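Side-chain contacts in D-alanyl-D-alanine carboxypeptidase (Penicillin binding protein) family protein (Francisella tularensis subsp. tularensis, PDB 6OSU), which probably removes the C-terminal D-alanine from the peptide parts of cell wall precursors during peptidoglycan synthesis: residues I33-A37 / P38-T42; S310-R313 / D314-A318; S317-L320 / L321-A324. All blocks are in the same frame, centred on the assembly; numbering follows the deposited sequence.

Contact 1: residues I33-A37 / P38-T42; sequences IELDA and PAWVT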
loop_
_atom_site.group_PDB
_atom_site.type_symbol
_atom_site.label_atom_id
_atom_site.label_comp_id
_atom_site.label_asym_id
_atom_site.label_seq_id
_atom_site.Cartn_x
_atom_site.Cartn_y
_atom_site.Cartn_z
ATOM N N ILE A 33 4.695 3.697 18.930
ATOM C CA ILE A 33 3.591 2.767 19.124
ATOM C C ILE A 33 4.126 1.400 19.540
ATOM O O ILE A 33 5.246 1.005 19.184
ATOM C CB ILE A 33 2.750 2.681 17.836
ATOM C CG1 ILE A 33 1.391 2.035 18.107
ATOM C CG2 ILE A 33 3.505 1.938 16.744
ATOM C CD1 ILE A 33 0.336 3.018 18.560
ATOM N N GLU A 34 3.325 0.671 20.316
ATOM C CA GLU A 34 3.691 -0.661 20.786
ATOM C C GLU A 34 2.586 -1.646 20.437
ATOM O O GLU A 34 1.443 -1.483 20.877
ATOM C CB GLU A 34 3.946 -0.673 22.295
ATOM C CG GLU A 34 5.372 -0.346 22.703
ATOM C CD GLU A 34 5.704 -0.856 24.097
ATOM O OE1 GLU A 34 5.135 -1.893 24.506
ATOM O OE2 GLU A 34 6.529 -0.220 24.787
ATOM N N LEU A 35 2.929 -2.659 19.651
ATOM C CA LEU A 35 2.086 -3.814 19.395
ATOM C C LEU A 35 2.873 -5.067 19.751
ATOM O O LEU A 35 4.095 -5.028 19.919
ATOM C CB LEU A 35 1.636 -3.866 17.929
ATOM C CG LEU A 35 1.291 -2.552 17.223
ATOM C CD1 LEU A 35 1.003 -2.811 15.752
ATOM C CD2 LEU A 35 0.113 -1.862 17.887
ATOM N N ASP A 36 2.172 -6.190 19.874
ATOM C CA ASP A 36 2.842 -7.465 20.094
ATOM C C ASP A 36 3.024 -8.253 18.804
ATOM O O ASP A 36 3.384 -9.434 18.855
ATOM C CB ASP A 36 2.097 -8.297 21.149
ATOM C CG ASP A 36 0.651 -8.578 20.781
ATOM O OD1 ASP A 36 0.326 -8.663 19.579
ATOM O OD2 ASP A 36 -0.166 -8.718 21.717
ATOM N N ALA A 37 2.771 -7.634 17.655
ATOM C CA ALA A 37 3.121 -8.256 16.390
ATOM C C ALA A 37 4.641 -8.347 16.276
ATOM O O ALA A 37 5.347 -7.390 16.606
ATOM C CB ALA A 37 2.555 -7.464 15.213
ATOM N N PRO A 38 5.174 -9.488 15.841
ATOM C CA PRO A 38 6.631 -9.598 15.668
ATOM C C PRO A 38 7.210 -8.637 14.638
ATOM O O PRO A 38 8.420 -8.377 14.678
ATOM C CB PRO A 38 6.827 -11.060 15.244
ATOM C CG PRO A 38 5.472 -11.537 14.808
ATOM C CD PRO A 38 4.483 -10.767 15.617
ATOM N N ALA A 39 6.402 -8.100 13.723
ATOM C CA ALA A 39 6.912 -7.179 12.717
ATOM C C ALA A 39 5.769 -6.343 12.159
ATOM O O ALA A 39 4.641 -6.824 12.027
ATOM C CB ALA A 39 7.617 -7.927 11.579
ATOM N N TRP A 40 6.078 -5.089 11.828
ATOM C CA TRP A 40 5.114 -4.220 11.165
ATOM C C TRP A 40 5.843 -3.049 10.524
ATOM O O TRP A 40 7.004 -2.769 10.835
ATOM C CB TRP A 40 4.037 -3.704 12.129
ATOM C CG TRP A 40 4.493 -2.599 13.043
ATOM C CD1 TRP A 40 4.659 -1.280 12.722
ATOM C CD2 TRP A 40 4.816 -2.715 14.434
ATOM N NE1 TRP A 40 5.078 -0.574 13.822
ATOM C CE2 TRP A 40 5.181 -1.431 14.886
ATOM C CE3 TRP A 40 4.838 -3.779 15.339
ATOM C CZ2 TRP A 40 5.562 -1.182 16.203
ATOM C CZ3 TRP A 40 5.216 -3.529 16.647
ATOM C CH2 TRP A 40 5.574 -2.242 17.066
ATOM N N VAL A 41 5.132 -2.359 9.634
ATOM C CA VAL A 41 5.619 -1.126 9.025
ATOM C C VAL A 41 4.415 -0.299 8.594
ATOM O O VAL A 41 3.392 -0.842 8.169
ATOM C CB VAL A 41 6.565 -1.405 7.836
ATOM C CG1 VAL A 41 5.796 -1.970 6.652
ATOM C CG2 VAL A 41 7.317 -0.132 7.437
ATOM N N THR A 42 4.534 1.020 8.731
ATOM C CA THR A 42 3.536 1.959 8.240
ATOM C C THR A 42 4.244 2.982 7.366
ATOM O O THR A 42 5.208 3.616 7.807
ATOM C CB THR A 42 2.792 2.662 9.383
ATOM O OG1 THR A 42 2.265 1.686 10.291
ATOM C CG2 THR A 42 1.639 3.501 8.832
#
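W40 folds back over the preceding loop and is covered by L35, with I33 beside it, so that the indole packs on the very residues that lead into its own strand. That strand, 39-44, belongs to the five-stranded antiparallel sheet in the penicillin-binding, beta-lactamase-like fold of this S11 peptidase; it is first along the chain but lies between strands 50-54 and 298-307. Residues 33-37 lead into it, the chain turning through D36 to P38. From CB of W40, the first torsion sets CG between the backbone N and the carbonyl carbon (chi1 77°), which directs the indole toward the loop. At the base of the ring system, CD2 is 4.0 Å from CD1 of L35, a methyl that sits above one face and toward the rim. Over the same six-membered ring, CG of L35 makes a CH-pi contact with the centroid at 4.2 Å, only 13° off the normal. Farther round, CZ3 packs against CB of L35 at 3.8 Å, and CH2 comes within 3.7 Å of the L35 N. The next atom, CZ2, is 3.8 Å from CG2 of I33, whose side chain meets the indole at a slant. On the pyrrole side, NE1 gives its hydrogen to S52 OG in strand 50-54, a bond that helps to fix the rotation of the ring. L320 of helix 310-327 and V304 of strand 298-307 also pack on the W40 side chain. A37 CB is 4.3 Å from W40 CE3, and A37 O lies 3.9 Å from W40 CE3, at the ring edge and near the ring plane.

Contact 2: residues S310-R313 / D314-A318; sequences SAKR and DSESA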
loop_
_atom_site.group_PDB
_atom_site.type_symbol
_atom_site.label_atom_id
_atom_site.label_comp_id
_atom_site.label_asym_id
_atom_site.label_seq_id
_atom_site.Cartn_x
_atom_site.Cartn_y
_atom_site.Cartn_z
ATOM N N SER A 310 -6.622 -13.407 14.251
ATOM C CA SER A 310 -7.157 -12.488 13.253
ATOM C C SER A 310 -7.677 -11.215 13.906
ATOM O O SER A 310 -7.544 -10.121 13.346
ATOM C CB SER A 310 -8.258 -13.171 12.440
ATOM O OG SER A 310 -9.203 -13.799 13.285
ATOM N N ALA A 311 -8.259 -11.338 15.102
ATOM C CA ALA A 311 -8.762 -10.165 15.808
ATOM C C ALA A 311 -7.632 -9.204 16.154
ATOM O O ALA A 311 -7.790 -7.983 16.041
ATOM C CB ALA A 311 -9.512 -10.594 17.070
ATOM N N LYS A 312 -6.483 -9.736 16.577
ATOM C CA LYS A 312 -5.327 -8.882 16.828
ATOM C C LYS A 312 -4.757 -8.331 15.528
ATOM O O LYS A 312 -4.324 -7.175 15.477
ATOM C CB LYS A 312 -4.256 -9.653 17.595
ATOM C CG LYS A 312 -4.455 -9.687 19.097
ATOM C CD LYS A 312 -3.425 -10.605 19.726
ATOM C CE LYS A 312 -3.005 -10.128 21.103
ATOM N NZ LYS A 312 -1.833 -10.905 21.595
ATOM N N ARG A 313 -4.742 -9.149 14.472
ATOM C CA ARG A 313 -4.311 -8.679 13.158
ATOM C C ARG A 313 -5.108 -7.459 12.718
ATOM O O ARG A 313 -4.542 -6.486 12.204
ATOM C CB ARG A 313 -4.459 -9.810 12.140
ATOM C CG ARG A 313 -4.287 -9.399 10.688
ATOM C CD ARG A 313 -4.950 -10.414 9.765
ATOM N NE ARG A 313 -6.405 -10.335 9.850
ATOM C CZ ARG A 313 -7.236 -11.282 9.430
ATOM N NH1 ARG A 313 -6.759 -12.399 8.898
ATOM N NH2 ARG A 313 -8.547 -11.115 9.549
ATOM N N ASP A 314 -6.427 -7.491 12.914
ATOM C CA ASP A 314 -7.266 -6.357 12.549
ATOM C C ASP A 314 -7.153 -5.228 13.565
ATOM O O ASP A 314 -7.141 -4.050 13.188
ATOM C CB ASP A 314 -8.717 -6.812 12.410
ATOM C CG ASP A 314 -8.896 -7.845 11.315
ATOM O OD1 ASP A 314 -8.134 -7.792 10.323
ATOM O OD2 ASP A 314 -9.791 -8.709 11.444
ATOM N N SER A 315 -7.061 -5.568 14.851
ATOM C CA SER A 315 -6.926 -4.549 15.887
ATOM C C SER A 315 -5.632 -3.761 15.720
ATOM O O SER A 315 -5.635 -2.525 15.741
ATOM C CB SER A 315 -6.990 -5.204 17.269
ATOM O OG SER A 315 -6.608 -4.301 18.291
ATOM N N GLU A 316 -4.512 -4.463 15.534
ATOM C CA GLU A 316 -3.218 -3.792 15.506
ATOM C C GLU A 316 -3.000 -3.031 14.203
ATOM O O GLU A 316 -2.331 -1.990 14.202
ATOM C CB GLU A 316 -2.106 -4.812 15.744
ATOM C CG GLU A 316 -2.194 -5.475 17.114
ATOM C CD GLU A 316 -1.176 -6.579 17.304
ATOM O OE1 GLU A 316 -0.036 -6.430 16.822
ATOM O OE2 GLU A 316 -1.521 -7.605 17.930
ATOM N N SER A 317 -3.558 -3.518 13.091
ATOM C CA SER A 317 -3.468 -2.766 11.843
ATOM C C SER A 317 -4.265 -1.471 11.924
ATOM O O SER A 317 -3.803 -0.422 11.459
ATOM C CB SER A 317 -3.951 -3.615 10.670
ATOM O OG SER A 317 -3.063 -4.688 10.417
ATOM N N ALA A 318 -5.468 -1.524 12.501
ATOM C CA ALA A 318 -6.275 -0.315 12.622
ATOM C C ALA A 318 -5.587 0.713 13.510
ATOM O O ALA A 318 -5.659 1.920 13.246
ATOM C CB ALA A 318 -7.660 -0.653 13.170
#
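R313 and D314, neighbours in sequence, point the same way from the first turns of helix 310-327, the helix that lies against the five-stranded sheet of the penicillin-binding fold. The charged interaction is a salt bridge between them. R313 bends at its third torsion (chi3 71°), which swings the guanidinium toward D314, and NE donates to OD1 over 3.1 Å. The acceptor lies near the guanidinium plane, whereas the donor reaches OD1 from above the carboxylate plane; the two flat groups are turned 46° apart. NH2 adds weak bonds to both oxygens, the one to OD2 at 3.3 Å, while S310 CB rests over one guanidinium face. The R313 side chain is about 9 Å from those of S64 and K278, the predicted nucleophile and substrate-binding lysine.

Among backbone bonds, D314, S315 and E316 donate to S310, A311 and K312 in the usual helical pattern. Side chain meets backbone at S317: its hydroxyl OG donates to R313 O over 2.9 Å, almost in line with the carbonyl (C=O...O angle 165°). The same oxygen also takes the longer S317 N bond, 3.3 Å, from above the carbonyl plane, so one residue grips it twice.

The remaining contact is alongside packing. K312 and E316 run the same way one turn apart, yet their charged ends do not touch: the ammonium of K312 is paired with D36 of the loop leading into strand 39-44. Instead the K312 stem lies against the E316 carboxylate, K312 CB being 3.4 Å from E316 OE2.

Contact 3: residues S317-L320 / L321-A324; sequences SAKL and LRYA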
loop_
_atom_site.group_PDB
_atom_site.type_symbol
_atom_site.label_atom_id
_atom_site.label_comp_id
_atom_site.label_asym_id
_atom_site.label_seq_id
_atom_site.Cartn_x
_atom_site.Cartn_y
_atom_site.Cartn_z
ATOM N N SER A 317 -3.558 -3.518 13.091
ATOM C CA SER A 317 -3.468 -2.766 11.843
ATOM C C SER A 317 -4.265 -1.471 11.924
ATOM O O SER A 317 -3.803 -0.422 11.459
ATOM C CB SER A 317 -3.951 -3.615 10.670
ATOM O OG SER A 317 -3.063 -4.688 10.417
ATOM N N ALA A 318 -5.468 -1.524 12.501
ATOM C CA ALA A 318 -6.275 -0.315 12.622
ATOM C C ALA A 318 -5.587 0.713 13.510
ATOM O O ALA A 318 -5.659 1.920 13.246
ATOM C CB ALA A 318 -7.660 -0.653 13.170
ATOM N N LYS A 319 -4.907 0.254 14.563
ATOM C CA LYS A 319 -4.168 1.171 15.423
ATOM C C LYS A 319 -3.081 1.904 14.644
ATOM O O LYS A 319 -2.899 3.116 14.811
ATOM C CB LYS A 319 -3.566 0.411 16.606
ATOM C CG LYS A 319 -2.532 1.208 17.386
ATOM C CD LYS A 319 -2.951 1.425 18.831
ATOM C CE LYS A 319 -2.363 0.363 19.746
ATOM N NZ LYS A 319 -2.863 0.500 21.141
ATOM N N LEU A 320 -2.357 1.189 13.779
ATOM C CA LEU A 320 -1.301 1.823 12.994
ATOM C C LEU A 320 -1.873 2.824 11.998
ATOM O O LEU A 320 -1.377 3.951 11.882
ATOM C CB LEU A 320 -0.476 0.763 12.265
ATOM C CG LEU A 320 0.353 -0.197 13.116
ATOM C CD1 LEU A 320 1.013 -1.236 12.228
ATOM C CD2 LEU A 320 1.398 0.557 13.924
ATOM N N LEU A 321 -2.914 2.429 11.259
ATOM C CA LEU A 321 -3.497 3.327 10.266
ATOM C C LEU A 321 -4.100 4.564 10.921
ATOM O O LEU A 321 -3.946 5.681 10.414
ATOM C CB LEU A 321 -4.555 2.591 9.444
ATOM C CG LEU A 321 -4.032 1.488 8.524
ATOM C CD1 LEU A 321 -5.188 0.734 7.896
ATOM C CD2 LEU A 321 -3.120 2.072 7.449
ATOM N N ARG A 322 -4.794 4.384 12.047
ATOM C CA ARG A 322 -5.370 5.525 12.756
ATOM C C ARG A 322 -4.281 6.442 13.300
ATOM O O ARG A 322 -4.413 7.671 13.262
ATOM C CB ARG A 322 -6.268 5.027 13.886
ATOM C CG ARG A 322 -6.991 6.117 14.649
ATOM C CD ARG A 322 -7.674 5.553 15.890
ATOM N NE ARG A 322 -7.983 4.129 15.756
ATOM C CZ ARG A 322 -7.447 3.169 16.508
ATOM N NH1 ARG A 322 -6.577 3.474 17.463
ATOM N NH2 ARG A 322 -7.788 1.901 16.311
ATOM N N TYR A 323 -3.197 5.855 13.810
ATOM C CA TYR A 323 -2.089 6.644 14.340
ATOM C C TYR A 323 -1.440 7.491 13.250
ATOM O O TYR A 323 -1.160 8.679 13.460
ATOM C CB TYR A 323 -1.077 5.703 14.997
ATOM C CG TYR A 323 0.279 6.292 15.303
ATOM C CD1 TYR A 323 0.492 7.041 16.454
ATOM C CD2 TYR A 323 1.360 6.064 14.457
ATOM C CE1 TYR A 323 1.739 7.567 16.743
ATOM C CE2 TYR A 323 2.609 6.585 14.736
ATOM C CZ TYR A 323 2.794 7.335 15.880
ATOM O OH TYR A 323 4.039 7.850 16.157
ATOM N N ALA A 324 -1.211 6.905 12.070
ATOM C CA ALA A 324 -0.578 7.651 10.986
ATOM C C ALA A 324 -1.507 8.719 10.420
ATOM O O ALA A 324 -1.077 9.850 10.163
ATOM C CB ALA A 324 -0.129 6.697 9.882
#
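L321, R322, Y323 and A324 each donate a backbone N-H to the carbonyl four residues earlier, S317, A318, K319 and L320 in turn, over 2.9 to 3.0 Å, and the L321 bond is nearly straight. R322 folds back on the helix. Its first torsion (chi1 -177°) carries CG outward and forward, and only beyond CG does the chain return, a bend at chi3 (-25°) bringing the guanidinium back over the preceding turn. A318 O lies over one face of that group, displaced toward its rim, with R322 CZ 3.9 Å away; no hydrogen bond links the two. NH1 comes within 3.9 Å of K319 CA, and NH2 within 4.1 Å of A318 CB. The like charges of K319 and R322 remain apart, NZ being 6.0 Å from NH1.

This is the amphipathic second half of helix 310-327, packed against the five-stranded antiparallel sheet of the penicillin-binding fold: L320, L321 and A324 are buried on the sheet side, and R322 is on the exposed side. L321 keeps close to its own helix, its CG 3.5 Å from S317 O, before packing on S291, A293 and S302. L320 packs on T42 of strand 39-44 and on S302 and V304 of strand 298-307.

Y323 starts near the backbone, where its CB is 3.2 Å from K319 O. Its ring then leads away toward P30 of the loop before strand 39-44, keeping L320 O at its edge, near the ring plane.

In the fold
From the N terminus, contact 1 comes first, turning the loop at 33-37 into strand 39-44; much later the chain forms helix 310-327, where contacts 2 and 3 follow one another and share S317 and A318. None is nested in another, and each closes only a local turn. The ties between them are made in space. Contact 1 meets the first half of the helix through charge: D36 OD2 pairs with K312 NZ at 2.8 Å, and D36 OD1 lies 2.7 Å from E316 OE2, so one carboxylate may be protonated. It meets the second half through packing, of I33 on K319 and of L35, W40 and T42 on L320, joining loop, strand and helix.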